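Local coordinates for protein ATP-dependent RNA helicase A (Homo sapiens, PDB 3VYY) that unwinds RNA at the expense of ATP and binds double-stranded RNA through domains such as this one, which probably support RISC assembly, at residues 17-23 against 35-41; 43-48 against 64-69. One frame throughout, in Å; residues are numbered along the deposited sequence.

Contact 1 (17-23 against 35-41); sequences MTPSYEI and MCEVQVE
Ser-20 pairs with Gln-39 and Glu-22 with Glu-37 as antiparallel hydrogen-bonded pairs, in strands 20-23 and 35-39, whose axes come within 4.6 Å at 162°. Each pair exchanges two backbone bonds. Glu-22 N gives its hydrogen to Glu-37 O at 2.8 Å. Between and beyond them, Tyr-21 with Val-38 and Ile-23 with Cys-36 form the non-hydrogen-bonded pairs. Their side chains share one face of the sheet.

On that face the Tyr-21 ring lies flat over a branch of Val-38. CG1 of Val-38 sits 3.4 Å from the centroid of the Tyr-21 ring, only 10° off its normal, a CH-pi contact. Cys-36 approaches the same ring in its plane, with SG 3.6 Å from CD2 of Tyr-21. The first torsion of Tyr-21 (-68°) sets CG beside its backbone N and turns the ring along Val-38. This hairpin, strands 20-26 and 31-39, belongs to the alpha-beta-beta-beta-alpha double-stranded RNA-binding fold. The Tyr-21 ring also touches Lys-5 and Leu-8 of helix 4-14, and Gln-58 and Ala-62 of helix 54-71. Were Tyr-21 an alanine, Val-38 CG1 and Cys-36 SG would probably lose their aromatic partner, and a gap would be likely between the sheet and both helices.

On the opposite face Ser-20, Glu-22, Glu-37 and Gln-39 stand together. Gln-39 NE2 hydrogen-bonds to Thr-46 OG1. Past the paired residues, Met-17 crosses Val-40 and Glu-41 at about a right angle. Its SD meets Val-40 CG1 at 3.6 Å, and its bent end brings CE to 3.7 Å from Glu-41 CB.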
loop_
_atom_site.group_PDB
_atom_site.type_symbol
_atom_site.label_atom_id
_atom_site.label_comp_id
_atom_site.label_asym_id
_atom_site.label_seq_id
_atom_site.Cartn_x
_atom_site.Cartn_y
_atom_site.Cartn_z
ATOM N N MET A 17 -7.834 -13.117 -2.002
ATOM C CA MET A 17 -8.533 -11.837 -2.165
ATOM C C MET A 17 -7.685 -10.807 -2.902
ATOM O O MET A 17 -6.499 -11.039 -3.167
ATOM C CB MET A 17 -9.000 -11.277 -0.818
ATOM C CG MET A 17 -8.029 -11.470 0.318
ATOM S SD MET A 17 -8.744 -10.885 1.873
ATOM C CE MET A 17 -10.239 -11.891 2.003
ATOM N N THR A 18 -8.313 -9.678 -3.239
ATOM C CA THR A 18 -7.630 -8.547 -3.862
ATOM C C THR A 18 -7.644 -7.355 -2.901
ATOM O O THR A 18 -8.618 -7.183 -2.168
ATOM C CB THR A 18 -8.297 -8.132 -5.210
ATOM O OG1 THR A 18 -9.562 -7.493 -4.961
ATOM C CG2 THR A 18 -8.495 -9.339 -6.149
ATOM N N PRO A 19 -6.558 -6.545 -2.878
ATOM C CA PRO A 19 -6.580 -5.248 -2.188
ATOM C C PRO A 19 -7.572 -4.347 -2.886
ATOM O O PRO A 19 -8.028 -4.680 -3.963
ATOM C CB PRO A 19 -5.171 -4.695 -2.417
ATOM C CG PRO A 19 -4.616 -5.453 -3.562
ATOM C CD PRO A 19 -5.245 -6.807 -3.497
ATOM N N SER A 20 -7.916 -3.217 -2.298
ATOM C CA SER A 20 -8.768 -2.283 -3.008
ATOM C C SER A 20 -8.309 -0.868 -2.767
ATOM O O SER A 20 -8.436 -0.333 -1.658
ATOM C CB SER A 20 -10.238 -2.465 -2.638
ATOM O OG SER A 20 -10.375 -2.526 -1.237
ATOM N N TYR A 21 -7.754 -0.294 -3.836
ATOM C CA TYR A 21 -7.251 1.071 -3.856
ATOM C C TYR A 21 -8.353 2.020 -4.234
ATOM O O TYR A 21 -9.205 1.687 -5.043
ATOM C CB TYR A 21 -6.124 1.190 -4.874
ATOM C CG TYR A 21 -4.904 0.433 -4.458
ATOM C CD1 TYR A 21 -4.816 -0.941 -4.663
ATOM C CD2 TYR A 21 -3.849 1.075 -3.822
ATOM C CE1 TYR A 21 -3.708 -1.645 -4.274
ATOM C CE2 TYR A 21 -2.725 0.371 -3.425
ATOM C CZ TYR A 21 -2.665 -0.990 -3.653
ATOM O OH TYR A 21 -1.561 -1.705 -3.274
ATOM N N GLU A 22 -8.345 3.200 -3.637
ATOM C CA GLU A 22 -9.271 4.256 -4.036
ATOM C C GLU A 22 -8.524 5.587 -4.043
ATOM O O GLU A 22 -8.052 6.055 -3.012
ATOM C CB GLU A 22 -10.529 4.255 -3.145
ATOM C CG GLU A 22 -11.318 5.552 -3.147
ATOM C CD GLU A 22 -12.833 5.330 -3.118
ATOM O OE1 GLU A 22 -13.441 5.557 -2.037
ATOM O OE2 GLU A 22 -13.412 4.935 -4.177
ATOM N N ILE A 23 -8.381 6.155 -5.230
ATOM C CA ILE A 23 -7.596 7.358 -5.428
ATOM C C ILE A 23 -8.499 8.559 -5.651
ATOM O O ILE A 23 -9.444 8.500 -6.441
ATOM C CB ILE A 23 -6.663 7.222 -6.635
ATOM C CG1 ILE A 23 -6.395 5.756 -6.939
ATOM C CG2 ILE A 23 -5.358 7.936 -6.370
ATOM C CD1 ILE A 23 -5.077 5.480 -7.648
ATOM N N MET A 35 -4.536 11.366 -3.486
ATOM C CA MET A 35 -4.746 10.749 -2.184
ATOM C C MET A 35 -5.191 9.305 -2.391
ATOM O O MET A 35 -6.128 9.052 -3.149
ATOM C CB MET A 35 -5.825 11.536 -1.435
ATOM C CG MET A 35 -6.744 10.714 -0.525
ATOM S SD MET A 35 -5.979 10.345 1.070
ATOM C CE MET A 35 -5.751 11.999 1.764
ATOM N N CYS A 36 -4.531 8.359 -1.731
ATOM C CA CYS A 36 -4.874 6.954 -1.908
ATOM C C CYS A 36 -5.214 6.238 -0.611
ATOM O O CYS A 36 -4.628 6.502 0.431
ATOM C CB CYS A 36 -3.745 6.210 -2.614
ATOM S SG CYS A 36 -4.276 4.635 -3.307
ATOM N N GLU A 37 -6.160 5.318 -0.684
ATOM C CA GLU A 37 -6.469 4.473 0.445
ATOM C C GLU A 37 -6.538 3.053 -0.085
ATOM O O GLU A 37 -7.111 2.831 -1.161
ATOM C CB GLU A 37 -7.814 4.877 1.060
ATOM C CG GLU A 37 -7.985 6.373 1.347
ATOM C CD GLU A 37 -9.151 6.694 2.303
ATOM O OE1 GLU A 37 -9.901 5.763 2.662
ATOM O OE2 GLU A 37 -9.318 7.880 2.702
ATOM N N VAL A 38 -5.934 2.109 0.641
ATOM C CA VAL A 38 -6.044 0.682 0.317
ATOM C C VAL A 38 -6.723 0.017 1.449
ATOM O O VAL A 38 -6.465 0.351 2.622
ATOM C CB VAL A 38 -4.721 -0.096 0.321
ATOM C CG1 VAL A 38 -4.650 -1.009 -0.876
ATOM C CG2 VAL A 38 -3.531 0.795 0.400
ATOM N N GLN A 39 -7.549 -0.972 1.124
ATOM C CA GLN A 39 -8.084 -1.849 2.153
ATOM C C GLN A 39 -7.927 -3.286 1.750
ATOM O O GLN A 39 -7.654 -3.581 0.593
ATOM C CB GLN A 39 -9.522 -1.487 2.474
ATOM C CG GLN A 39 -9.599 -0.208 3.299
ATOM C CD GLN A 39 -10.994 0.372 3.431
ATOM O OE1 GLN A 39 -11.915 0.012 2.695
ATOM N NE2 GLN A 39 -11.154 1.292 4.371
ATOM N N VAL A 40 -8.034 -4.176 2.720
ATOM C CA VAL A 40 -8.111 -5.598 2.438
ATOM C C VAL A 40 -9.205 -6.122 3.342
ATOM O O VAL A 40 -9.319 -5.659 4.474
ATOM C CB VAL A 40 -6.779 -6.313 2.730
ATOM C CG1 VAL A 40 -6.930 -7.808 2.551
ATOM C CG2 VAL A 40 -5.687 -5.800 1.815
ATOM N N GLU A 41 -10.015 -7.064 2.843
ATOM C CA GLU A 41 -11.104 -7.662 3.636
ATOM C C GLU A 41 -10.564 -8.316 4.896
ATOM O O GLU A 41 -9.560 -9.022 4.860
ATOM C CB GLU A 41 -11.929 -8.677 2.829
ATOM C CG GLU A 41 -13.343 -8.946 3.418
ATOM C CD GLU A 41 -14.292 -9.775 2.494
ATOM O OE1 GLU A 41 -15.140 -10.536 3.037
ATOM O OE2 GLU A 41 -14.216 -9.660 1.240
#

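Contact 2 (43-48 against 64-69)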
loop_
_atom_site.group_PDB
_atom_site.type_symbol
_atom_site.label_atom_id
_atom_site.label_comp_id
_atom_site.label_asym_id
_atom_site.label_seq_id
_atom_site.Cartn_x
_atom_site.Cartn_y
_atom_site.Cartn_z
ATOM N N TYR A 43 -9.401 -6.764 7.562
ATOM C CA TYR A 43 -8.356 -5.996 8.231
ATOM C C TYR A 43 -8.797 -4.596 8.578
ATOM O O TYR A 43 -9.237 -3.831 7.736
ATOM C CB TYR A 43 -7.083 -5.988 7.398
ATOM C CG TYR A 43 -6.421 -7.339 7.356
ATOM C CD1 TYR A 43 -6.706 -8.253 6.329
ATOM C CD2 TYR A 43 -5.530 -7.717 8.352
ATOM C CE1 TYR A 43 -6.101 -9.500 6.296
ATOM C CE2 TYR A 43 -4.926 -8.956 8.331
ATOM C CZ TYR A 43 -5.211 -9.839 7.304
ATOM O OH TYR A 43 -4.596 -11.069 7.308
ATOM N N ASN A 44 -8.659 -4.278 9.846
ATOM C CA ASN A 44 -9.190 -3.063 10.416
ATOM C C ASN A 44 -8.181 -1.907 10.315
ATOM O O ASN A 44 -7.648 -1.449 11.344
ATOM C CB ASN A 44 -9.522 -3.365 11.888
ATOM C CG ASN A 44 -10.340 -2.275 12.551
ATOM O OD1 ASN A 44 -11.070 -1.511 11.882
ATOM N ND2 ASN A 44 -10.231 -2.197 13.879
ATOM N N TYR A 45 -7.916 -1.446 9.093
ATOM C CA TYR A 45 -6.903 -0.415 8.849
ATOM C C TYR A 45 -6.927 0.015 7.393
ATOM O O TYR A 45 -7.125 -0.825 6.502
ATOM C CB TYR A 45 -5.501 -0.935 9.207
ATOM C CG TYR A 45 -4.399 0.117 9.230
ATOM C CD1 TYR A 45 -4.179 0.901 10.357
ATOM C CD2 TYR A 45 -3.564 0.311 8.124
ATOM C CE1 TYR A 45 -3.176 1.867 10.387
ATOM C CE2 TYR A 45 -2.548 1.280 8.149
ATOM C CZ TYR A 45 -2.368 2.050 9.287
ATOM O OH TYR A 45 -1.385 3.003 9.321
ATOM N N THR A 46 -6.712 1.321 7.169
ATOM C CA THR A 46 -6.651 1.941 5.828
ATOM C C THR A 46 -5.261 2.515 5.536
ATOM O O THR A 46 -4.825 3.458 6.176
ATOM C CB THR A 46 -7.683 3.075 5.706
ATOM O OG1 THR A 46 -8.962 2.580 6.081
ATOM C CG2 THR A 46 -7.779 3.594 4.287
ATOM N N GLY A 47 -4.563 1.944 4.568
ATOM C CA GLY A 47 -3.241 2.435 4.226
ATOM C C GLY A 47 -3.380 3.719 3.445
ATOM O O GLY A 47 -4.088 3.759 2.448
ATOM N N MET A 48 -2.698 4.772 3.889
ATOM C CA MET A 48 -2.836 6.106 3.277
ATOM C C MET A 48 -1.593 6.599 2.544
ATOM O O MET A 48 -0.472 6.494 3.052
ATOM C CB MET A 48 -3.249 7.131 4.336
ATOM C CG MET A 48 -4.552 6.785 5.029
ATOM S SD MET A 48 -5.265 8.110 6.043
ATOM C CE MET A 48 -3.954 8.646 7.194
ATOM N N ASP A 64 2.390 1.746 3.499
ATOM C CA ASP A 64 1.660 1.962 4.721
ATOM C C ASP A 64 0.993 0.669 5.180
ATOM O O ASP A 64 1.262 0.187 6.274
ATOM C CB ASP A 64 0.633 3.070 4.529
ATOM C CG ASP A 64 0.120 3.613 5.844
ATOM O OD1 ASP A 64 0.932 3.819 6.786
ATOM O OD2 ASP A 64 -1.103 3.834 5.933
ATOM N N PHE A 65 0.151 0.092 4.327
ATOM C CA PHE A 65 -0.522 -1.151 4.677
ATOM C C PHE A 65 0.416 -2.285 5.090
ATOM O O PHE A 65 0.299 -2.802 6.200
ATOM C CB PHE A 65 -1.426 -1.630 3.572
ATOM C CG PHE A 65 -2.507 -2.536 4.064
ATOM C CD1 PHE A 65 -3.662 -2.006 4.638
ATOM C CD2 PHE A 65 -2.363 -3.915 4.001
ATOM C CE1 PHE A 65 -4.676 -2.844 5.130
ATOM C CE2 PHE A 65 -3.354 -4.755 4.484
ATOM C CZ PHE A 65 -4.519 -4.223 5.044
ATOM N N VAL A 66 1.350 -2.673 4.221
ATOM C CA VAL A 66 2.324 -3.723 4.596
ATOM C C VAL A 66 2.947 -3.432 5.944
ATOM O O VAL A 66 2.903 -4.265 6.839
ATOM C CB VAL A 66 3.449 -3.939 3.544
ATOM C CG1 VAL A 66 4.440 -4.961 4.034
ATOM C CG2 VAL A 66 2.869 -4.403 2.205
ATOM N N ASN A 67 3.510 -2.238 6.097
ATOM C CA ASN A 67 4.127 -1.855 7.362
ATOM C C ASN A 67 3.211 -2.212 8.530
ATOM O O ASN A 67 3.668 -2.715 9.556
ATOM C CB ASN A 67 4.530 -0.378 7.362
ATOM C CG ASN A 67 5.161 0.071 8.688
ATOM O OD1 ASN A 67 4.450 0.371 9.641
ATOM N ND2 ASN A 67 6.496 0.163 8.733
ATOM N N TYR A 68 1.920 -1.997 8.357
ATOM C CA TYR A 68 0.963 -2.370 9.380
ATOM C C TYR A 68 0.826 -3.891 9.593
ATOM O O TYR A 68 0.851 -4.369 10.733
ATOM C CB TYR A 68 -0.385 -1.748 9.064
ATOM C CG TYR A 68 -1.553 -2.476 9.674
ATOM C CD1 TYR A 68 -1.848 -2.335 11.022
ATOM C CD2 TYR A 68 -2.367 -3.287 8.894
ATOM C CE1 TYR A 68 -2.922 -2.986 11.577
ATOM C CE2 TYR A 68 -3.450 -3.931 9.425
ATOM C CZ TYR A 68 -3.729 -3.782 10.766
ATOM O OH TYR A 68 -4.808 -4.438 11.322
ATOM N N LEU A 69 0.672 -4.646 8.511
ATOM C CA LEU A 69 0.719 -6.091 8.603
ATOM C C LEU A 69 1.900 -6.528 9.477
ATOM O O LEU A 69 1.741 -7.384 10.366
ATOM C CB LEU A 69 0.829 -6.711 7.220
ATOM C CG LEU A 69 -0.345 -6.486 6.265
ATOM C CD1 LEU A 69 0.022 -6.878 4.843
ATOM C CD2 LEU A 69 -1.624 -7.215 6.715
#
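The start of strand 47-51 and the chain leading into it pack on helix 54-71, the C-terminal helix of the double-stranded RNA-binding fold. Tyr-45 and Tyr-68 make the main aromatic contact. Their rings form an offset stack, with centroids 4.4 Å apart and planes 11° from parallel. The two side chains slide past each other in opposite directions. Each CB therefore lies over the partner's ring, that of Tyr-45 3.8 Å from the Tyr-68 centroid. With a first torsion of -170°, Tyr-45 extends its ring away from its own backbone N and along Tyr-68.

Asp-64, one turn earlier in the helix, ties down the strand. Its OD2 accepts the backbone N-H of Met-48 at 2.8 Å on the anti side of the carboxylate, 29° out of its plane. Gly-47 CA comes within 3.1 Å of the same Asp-64 OD2. This glycine lies close against the helix backbone at Phe-65. In the alpha-beta-beta-beta-alpha fold, the Asp-64 carboxylate thus joins the helix to the strand backbone, and the tyrosine rings join it to the chain leading in.

Phe-65 presents its edge to the 43-48 segment. Tyr-45 O lies at that edge, in the ring plane, 3.5 Å from CE1 of Phe-65. CZ of Phe-65 meets Tyr-43 CB at 3.9 Å. Leu-69 covers one face of the Tyr-43 ring through CD2, which is 4.1 Å from CE2 of Tyr-43. Tyr-43 OH hydrogen-bonds to Glu-74 OE1, and its ring meets Trp-11 of helix 4-14. Phe-65 also rests on Leu-8 and Leu-69 on Trp-11, which brings the N-terminal helix into the same core.

Overall arrangement
From the N terminus, helix 4-14 leads into segment 17-23. Strand 20-26 turns back into strand 31-39, and contact 1 closes this hairpin. The chain then passes directly to segment 43-48 and strand 47-51. Helix 54-71 follows and folds back on that strand, so contact 2 closes a second loop. The two contacts lie in series and do not nest or cross. The centres of contacts 1 and 2 are about 10 Å apart. Strands 31-39 and 47-51 are neighbours in the sheet, joined by a backbone hydrogen bond between Val-38 N and Gly-47 O. Val-40 also packs on Phe-65. Contact 1 holds the hairpin of edge strand 20-26 and central strand 31-39, and contact 2 ties the third strand to the C-terminal helix.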